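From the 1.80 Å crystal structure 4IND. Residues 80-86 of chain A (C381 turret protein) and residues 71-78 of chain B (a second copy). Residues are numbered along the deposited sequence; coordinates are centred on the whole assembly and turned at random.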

# COMPACT_ATOMS: atom_id res chain seq x y z
N TYR A 80 -7.42 15.80 12.49
CA TYR A 80 -8.86 15.86 12.24
C TYR A 80 -9.24 17.09 11.48
O TYR A 80 -8.73 18.17 11.73
CB TYR A 80 -9.64 15.89 13.57
CG TYR A 80 -9.63 14.55 14.28
CD1 TYR A 80 -10.65 13.62 14.08
CD2 TYR A 80 -8.61 14.21 15.14
CE1 TYR A 80 -10.64 12.39 14.71
CE2 TYR A 80 -8.58 12.98 15.76
CZ TYR A 80 -9.60 12.08 15.55
OH TYR A 80 -9.59 10.85 16.19
N LEU A 81 -10.17 16.90 10.55
CA LEU A 81 -10.90 17.98 9.94
C LEU A 81 -12.20 18.05 10.69
O LEU A 81 -12.93 17.05 10.79
CB LEU A 81 -11.19 17.69 8.46
CG LEU A 81 -12.15 18.73 7.87
CD1 LEU A 81 -11.37 19.99 7.51
CD2 LEU A 81 -12.94 18.18 6.67
N ILE A 82 -12.50 19.22 11.23
CA ILE A 82 -13.75 19.44 11.94
C ILE A 82 -14.68 20.25 11.05
O ILE A 82 -14.27 21.25 10.45
CB ILE A 82 -13.49 20.18 13.24
CG1 ILE A 82 -12.83 19.22 14.24
CG2 ILE A 82 -14.78 20.77 13.82
CD1 ILE A 82 -12.32 19.90 15.48
N ARG A 83 -15.93 19.80 10.93
CA ARG A 83 -16.96 20.59 10.27
C ARG A 83 -18.08 20.86 11.26
O ARG A 83 -18.61 19.94 11.89
CB ARG A 83 -17.47 19.88 9.01
CG ARG A 83 -16.45 19.87 7.84
CD ARG A 83 -16.87 18.90 6.77
NE ARG A 83 -16.83 17.53 7.25
CZ ARG A 83 -17.51 16.52 6.71
NH1 ARG A 83 -18.29 16.73 5.67
NH2 ARG A 83 -17.40 15.31 7.24
N ILE A 84 -18.43 22.13 11.42
CA ILE A 84 -19.58 22.49 12.25
C ILE A 84 -20.63 23.15 11.37
O ILE A 84 -20.38 24.22 10.83
CB ILE A 84 -19.20 23.47 13.37
CG1 ILE A 84 -17.87 23.08 14.02
CG2 ILE A 84 -20.32 23.52 14.44
CD1 ILE A 84 -17.43 24.01 15.17
N LYS A 85 -21.79 22.52 11.22
CA LYS A 85 -22.86 23.14 10.43
C LYS A 85 -23.61 24.09 11.34
O LYS A 85 -24.15 23.68 12.37
CB LYS A 85 -23.84 22.12 9.85
CG LYS A 85 -24.86 22.78 8.91
CD LYS A 85 -25.94 21.80 8.38
CE LYS A 85 -25.35 20.82 7.38
NZ LYS A 85 -24.84 21.51 6.17
N VAL A 86 -23.64 25.36 10.98
CA VAL A 86 -24.34 26.33 11.84
C VAL A 86 -25.31 27.16 11.02
O VAL A 86 -25.26 27.16 9.79
CB VAL A 86 -23.37 27.28 12.59
CG1 VAL A 86 -22.38 26.50 13.45
CG2 VAL A 86 -22.63 28.16 11.59
N ILE B 71 -29.44 16.32 0.34
CA ILE B 71 -28.54 15.97 1.46
C ILE B 71 -27.46 17.03 1.67
O ILE B 71 -26.50 17.10 0.90
CB ILE B 71 -27.83 14.63 1.19
CG1 ILE B 71 -28.83 13.58 0.70
CG2 ILE B 71 -27.11 14.13 2.47
CD1 ILE B 71 -28.21 12.22 0.33
N ASP B 72 -27.61 17.86 2.70
CA ASP B 72 -26.54 18.80 3.03
C ASP B 72 -25.77 18.40 4.30
O ASP B 72 -24.87 19.11 4.75
CB ASP B 72 -27.05 20.24 3.12
CG ASP B 72 -27.71 20.56 4.44
OD1 ASP B 72 -27.66 21.75 4.87
OD2 ASP B 72 -28.31 19.64 5.04
N ASP B 73 -26.11 17.24 4.85
CA ASP B 73 -25.48 16.78 6.09
C ASP B 73 -23.98 16.55 5.95
O ASP B 73 -23.49 16.32 4.85
CB ASP B 73 -26.15 15.47 6.52
CG ASP B 73 -27.62 15.65 6.81
OD1 ASP B 73 -28.38 15.89 5.83
OD2 ASP B 73 -28.02 15.53 8.00
N GLU B 74 -23.28 16.58 7.08
CA GLU B 74 -21.83 16.41 7.08
C GLU B 74 -21.42 14.93 6.91
O GLU B 74 -20.80 14.35 7.78
CB GLU B 74 -21.20 16.95 8.36
CG GLU B 74 -21.59 18.38 8.72
CD GLU B 74 -21.24 19.36 7.62
OE1 GLU B 74 -21.76 20.49 7.67
OE2 GLU B 74 -20.45 19.01 6.72
N LEU B 75 -21.77 14.34 5.77
CA LEU B 75 -21.25 13.00 5.45
C LEU B 75 -19.73 12.99 5.50
O LEU B 75 -19.08 14.04 5.37
CB LEU B 75 -21.68 12.59 4.05
CG LEU B 75 -23.17 12.64 3.73
CD1 LEU B 75 -23.41 12.06 2.36
CD2 LEU B 75 -23.92 11.87 4.78
N GLN B 76 -19.14 11.81 5.67
CA GLN B 76 -17.69 11.71 5.59
C GLN B 76 -17.29 12.24 4.22
O GLN B 76 -17.96 11.96 3.23
CB GLN B 76 -17.26 10.25 5.70
CG GLN B 76 -15.76 10.05 5.68
CD GLN B 76 -15.39 8.62 5.98
OE1 GLN B 76 -15.40 7.76 5.10
NE2 GLN B 76 -15.08 8.34 7.25
N GLU B 77 -16.21 13.01 4.15
CA GLU B 77 -15.84 13.59 2.86
C GLU B 77 -15.36 12.51 1.91
O GLU B 77 -14.86 11.48 2.35
CB GLU B 77 -14.77 14.68 3.04
CG GLU B 77 -15.34 15.93 3.72
CD GLU B 77 -14.42 17.15 3.59
OE1 GLU B 77 -13.18 16.96 3.60
OE2 GLU B 77 -14.96 18.28 3.48
N GLY B 78 -15.52 12.73 0.61
CA GLY B 78 -15.06 11.76 -0.37
C GLY B 78 -15.95 11.76 -1.60
O GLY B 78 -16.88 12.56 -1.71
O HOH W 1 -17.83 19.02 3.23

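The rule here is alternation against an irregular chain. Chain A offers a strand whose odd residues, Leu A81, Arg A83 and Lys A85, point toward chain B; Tyr A80, Ile A82 and Val A86 stay out of reach, and Ile A84 points away. Chain B crosses mostly as loop, and the long side chains of chain A reach out to its carbonyls and carboxylates. Together the stretches bury 443 Å².

Ile B71 takes no part, so the contact opens at Asp B72. Its CB points sideways, yet its carboxylate comes nearer and meets the ammonium of Lys A85. NZ of Lys A85 donates to the backbone O of Asp B72 at 2.8 Å and, more weakly, to its OD1 at 3.1 Å, the latter also a salt bridge. Lysine suits the place because one ammonium can serve several acceptors; here its chain runs out through two t torsions and then bends through two m torsions. Asp B73 points away and contributes little beyond its backbone, whose O accepts a weak hydrogen bond from Leu B75 N at 2.8 Å.

Glu B74 points toward the strand and, with chi1 and chi2 both m, lies between the two cations. Its OE2 is 3.3 Å from NH1 of Arg A83, a salt bridge of charge alone, since the oxygen sits well out of the guanidinium plane. Its OE1 forms a longer salt bridge with NZ of Lys A85, at 3.6 Å, although the position of that oxygen is less certain.

The directional bonds to Arg A83 come instead from a backbone carbonyl. The side chain of Leu B75 points away, but its O lies at the guanidinium edge and accepts from both NH1 and NH2 of Arg A83, each at 2.8 Å. Arginine suits the place because both of its terminal nitrogens can reach the one oxygen.

Gln B76 points away. Glu B77 turns back toward the strand. Its CG covers the guanidinium face opposite CB of Glu B74, so aliphatic carbon sandwiches the flat cation while its edge remains free to bond. A water accepts weakly from NH1 of Arg A83 at 3.4 Å and donates to OE2 of Glu B77 at 3.0 Å. The other oxygen, OE1 of Glu B77, lies 3.3 Å from CD2 of Leu A81 and is buried without a polar partner, a cost in this arrangement. Gly B78 closes the stretch beyond contact; its backbone angles alone call for glycine.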